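PDB 6LSU: intracellular protein transport protein USO1 from Saccharomyces cerevisiae S288c, which is required for protein transport from the endoplasmic reticulum to the Golgi complex, acting as a membrane tether whose globular head is the part described here. Local coordinates for residues Val337-Val340 with Val341-Ala345; His419-Asp422 with Thr423-Cys427. All coordinates share one frame; numbering follows the deposited sequence.

Contact 1. Residues Val337-Val340 with Val341-Ala345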
# COMPACT_ATOMS: atom_id res chain seq x y z
N VAL A 337 -18.88 4.08 3.19
CA VAL A 337 -17.39 4.04 3.15
C VAL A 337 -16.90 4.19 1.71
O VAL A 337 -16.04 5.05 1.49
CB VAL A 337 -16.79 2.81 3.86
CG1 VAL A 337 -15.28 2.89 3.88
CG2 VAL A 337 -17.28 2.69 5.28
N LEU A 338 -17.46 3.44 0.76
CA LEU A 338 -17.07 3.48 -0.67
C LEU A 338 -17.18 4.90 -1.20
O LEU A 338 -16.26 5.36 -1.92
CB LEU A 338 -17.97 2.60 -1.53
CG LEU A 338 -17.56 2.55 -3.01
CD1 LEU A 338 -16.11 2.08 -3.16
CD2 LEU A 338 -18.50 1.66 -3.82
N MET A 339 -18.30 5.53 -0.95
CA MET A 339 -18.57 6.89 -1.45
C MET A 339 -17.58 7.81 -0.75
O MET A 339 -17.09 8.74 -1.36
CB MET A 339 -20.01 7.31 -1.12
CG MET A 339 -20.38 8.60 -1.79
SD MET A 339 -20.44 8.31 -3.58
CE MET A 339 -19.75 9.88 -4.12
N VAL A 340 -17.33 7.60 0.52
CA VAL A 340 -16.38 8.50 1.24
C VAL A 340 -14.95 8.32 0.69
O VAL A 340 -14.27 9.36 0.50
CB VAL A 340 -16.45 8.30 2.76
CG1 VAL A 340 -15.41 9.17 3.45
CG2 VAL A 340 -17.84 8.65 3.26
N VAL A 341 -14.48 7.08 0.47
CA VAL A 341 -13.07 6.97 -0.01
C VAL A 341 -12.95 7.53 -1.45
O VAL A 341 -11.94 8.09 -1.75
CB VAL A 341 -12.42 5.59 0.24
CG1 VAL A 341 -12.93 4.88 1.47
CG2 VAL A 341 -12.42 4.71 -0.95
N LEU A 342 -13.97 7.41 -2.29
CA LEU A 342 -13.96 7.94 -3.68
C LEU A 342 -14.01 9.45 -3.64
O LEU A 342 -13.39 10.02 -4.53
CB LEU A 342 -15.15 7.44 -4.49
CG LEU A 342 -15.13 5.97 -4.89
CD1 LEU A 342 -16.43 5.61 -5.61
CD2 LEU A 342 -13.93 5.68 -5.75
N ARG A 343 -14.66 10.06 -2.65
CA ARG A 343 -14.53 11.53 -2.43
C ARG A 343 -13.08 11.87 -2.13
O ARG A 343 -12.63 12.87 -2.66
CB ARG A 343 -15.46 12.04 -1.33
CG ARG A 343 -16.87 12.27 -1.83
CD ARG A 343 -17.75 12.89 -0.75
NE ARG A 343 -19.11 12.41 -0.93
CZ ARG A 343 -19.79 11.65 -0.07
NH1 ARG A 343 -19.29 11.32 1.10
NH2 ARG A 343 -21.00 11.23 -0.40
N LEU A 344 -12.39 11.10 -1.28
CA LEU A 344 -10.97 11.36 -0.93
C LEU A 344 -10.11 11.20 -2.20
O LEU A 344 -9.12 11.95 -2.33
CB LEU A 344 -10.53 10.40 0.18
CG LEU A 344 -11.13 10.66 1.57
CD1 LEU A 344 -10.70 9.58 2.53
CD2 LEU A 344 -10.73 12.01 2.14
N ALA A 345 -10.45 10.25 -3.07
CA ALA A 345 -9.68 10.00 -4.31
C ALA A 345 -9.80 11.26 -5.22
O ALA A 345 -8.79 11.64 -5.73
CB ALA A 345 -10.14 8.71 -4.99
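Met-339 and Arg-343, one helical turn apart, cross at about a right angle, and their meeting illustrates how an i/i+4 pair can shield the flat end of an arginine. Met-339 CG lies over one face of the guanidinium, 3.6 Å from Arg-343 CZ. Bends at chi2 and chi3 bring the terminal methyl back as well, placing Met-339 CE 4.1 Å from Arg-343 NE. Arg-343 sends CG anti to its own carbonyl carbon (chi1 -82°), which turns the side chain back toward the preceding turn; there Arg-343 NH1 lies 3.7 Å from Val-340 CG2, whose approach is oblique. Replacing Arg-343 by alanine is likely to leave the Met-339 chain without the flat group it packs on and to uncover Val-340 CG2.

The remaining side-chain contacts along the turn are apolar. Val-337 and Val-341 meet at an oblique angle through single branches, CG1 to CG1 at 3.9 Å. Leu-338 and Leu-342 instead run side by side in the same direction, Leu-338 CG lying 4.2 Å from Leu-342 CD1. Beneath them the backbone keeps regular i to i+4 hydrogen bonding, as in Val-341 N to Val-337 O at 2.8 Å.

Residues 337-345 belong to the sixth armadillo repeat and are largely buried. Val-341, Leu-342 and Ala-345 pack on helix 354-366, while Val-337, Val-341 and Leu-344 meet helix 301-317. Val-340 and Leu-344 reach Leu-287 on helix 280-287, and Leu-338 and Met-339 touch Ile-379.

Contact 2. Residues His419-Asp422 with Thr423-Cys427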
# COMPACT_ATOMS: atom_id res chain seq x y z
N HIS A 419 -1.57 15.44 -11.86
CA HIS A 419 -1.57 14.22 -10.99
C HIS A 419 -0.29 13.39 -11.12
O HIS A 419 0.35 13.42 -12.17
CB HIS A 419 -2.78 13.32 -11.28
CG HIS A 419 -4.07 13.93 -10.85
ND1 HIS A 419 -4.20 14.58 -9.65
CD2 HIS A 419 -5.27 14.00 -11.44
CE1 HIS A 419 -5.42 15.04 -9.52
NE2 HIS A 419 -6.10 14.70 -10.60
N THR A 420 0.08 12.70 -10.07
CA THR A 420 1.32 11.89 -10.05
C THR A 420 1.09 10.59 -10.85
O THR A 420 -0.04 10.12 -11.10
CB THR A 420 1.79 11.60 -8.63
OG1 THR A 420 0.77 10.75 -8.07
CG2 THR A 420 2.01 12.85 -7.82
N PHE A 421 2.17 10.00 -11.25
CA PHE A 421 2.13 8.73 -11.98
C PHE A 421 1.39 7.72 -11.12
O PHE A 421 0.53 7.05 -11.68
CB PHE A 421 3.53 8.28 -12.37
CG PHE A 421 3.60 7.00 -13.16
CD1 PHE A 421 3.09 6.94 -14.45
CD2 PHE A 421 4.08 5.84 -12.58
CE1 PHE A 421 3.12 5.75 -15.18
CE2 PHE A 421 4.11 4.65 -13.29
CZ PHE A 421 3.69 4.62 -14.60
N ASP A 422 1.68 7.66 -9.83
CA ASP A 422 1.07 6.74 -8.82
C ASP A 422 -0.47 6.82 -8.87
O ASP A 422 -1.08 5.76 -8.97
CB ASP A 422 1.66 6.99 -7.44
CG ASP A 422 3.02 6.32 -7.25
OD1 ASP A 422 3.53 5.67 -8.22
OD2 ASP A 422 3.55 6.43 -6.13
N THR A 423 -1.05 8.03 -8.86
CA THR A 423 -2.51 8.24 -9.01
C THR A 423 -2.96 7.57 -10.31
O THR A 423 -3.84 6.72 -10.29
CB THR A 423 -2.89 9.72 -8.94
OG1 THR A 423 -2.78 10.23 -7.61
CG2 THR A 423 -4.31 10.03 -9.38
N ARG A 424 -2.33 7.91 -11.42
CA ARG A 424 -2.65 7.32 -12.75
C ARG A 424 -2.58 5.79 -12.70
O ARG A 424 -3.40 5.12 -13.33
CB ARG A 424 -1.71 7.89 -13.81
CG ARG A 424 -1.96 9.38 -14.05
CD ARG A 424 -1.01 9.98 -15.03
NE ARG A 424 -1.41 9.54 -16.35
CZ ARG A 424 -0.65 9.56 -17.45
NH1 ARG A 424 0.58 10.03 -17.40
NH2 ARG A 424 -1.16 9.15 -18.59
N VAL A 425 -1.65 5.18 -12.00
CA VAL A 425 -1.65 3.68 -12.07
C VAL A 425 -2.70 3.15 -11.09
O VAL A 425 -3.40 2.23 -11.46
CB VAL A 425 -0.27 3.05 -11.92
CG1 VAL A 425 0.81 4.09 -11.81
CG2 VAL A 425 -0.18 2.00 -10.87
N ALA A 426 -2.94 3.82 -9.98
CA ALA A 426 -4.04 3.51 -9.05
C ALA A 426 -5.38 3.55 -9.82
O ALA A 426 -6.24 2.60 -9.62
CB ALA A 426 -3.99 4.50 -7.90
N CYS A 427 -5.58 4.61 -10.64
CA CYS A 427 -6.80 4.70 -11.50
C CYS A 427 -6.92 3.42 -12.36
O CYS A 427 -7.98 2.81 -12.44
CB CYS A 427 -6.73 5.95 -12.38
SG CYS A 427 -7.17 7.44 -11.44
O HOH W 1 -2.17 13.12 -7.76
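Thr-420 and Arg-424 close the first turn of helix 421-435 with a nearly straight hydrogen bond, Arg-424 N to Thr-420 O at 3.2 Å (N-H...O 176°). Two residues on, Ala-426 N reaches Asp-422 O at 2.9 Å, and Val-425 N binds Phe-421 O at a more bent 140°. Thr-420 also caps this end through its side chain: with OG1 between the backbone N and the carbonyl carbon (chi1 66°), the hydroxyl accepts from Thr-423 N at 3.4 Å, a weak bond. A water joins His-419 ND1, Thr-420 N and Thr-423 OG1, accepting from Thr-420 N at 3.3 Å and lying 3.0 Å from Thr-423 OG1. Outside the turn, Asp-422 OD2 is hydrogen-bonded to Thr-688 OG1, and Arg-424 NH2 donates to Met-412 O.

Packing takes over further out. Val-425 sets its CG1 methyl over one face of the Phe-421 ring, a CH-pi contact with CG1 3.9 Å from the ring centroid and displaced toward the rim. Phe-421 also meets the ring of Phe-515 and touches Pro-689 and Pro-697. On the His-419 side, Thr-423 brings CG2 to 4.1 Å from His-419 CB, the two side chains crossing obliquely.

Taken together this is a helix N-cap, with Thr-420 as the capping residue. The reciprocal link expected of a capping box, from the N-cap N-H to the side chain three residues on, runs here through the water. In the head of Uso1 it starts a helix within the seventh armadillo repeat.

In the fold
Both contacts are local turns at the start of a helix in the armadillo array of the head, and they show how surroundings set the chemistry. Contact 1, the more deeply buried, is the opening turns of helix 337-346, with mostly aliphatic side chains packed among helices 280-287, 301-317 and 354-366 and one arginine at its margin. Contact 2 is only partly buried; there a threonine hydroxyl weakly caps the N-H of Thr-423 and a water takes that of Thr-420. Their centres are 16 Å apart and they do not touch, but helix 354-366 serves both: Ala-345 and Ala-426 each pack on Leu-359, and Arg-355 weakly bonds Ala-345 O while touching His-419 and Thr-423.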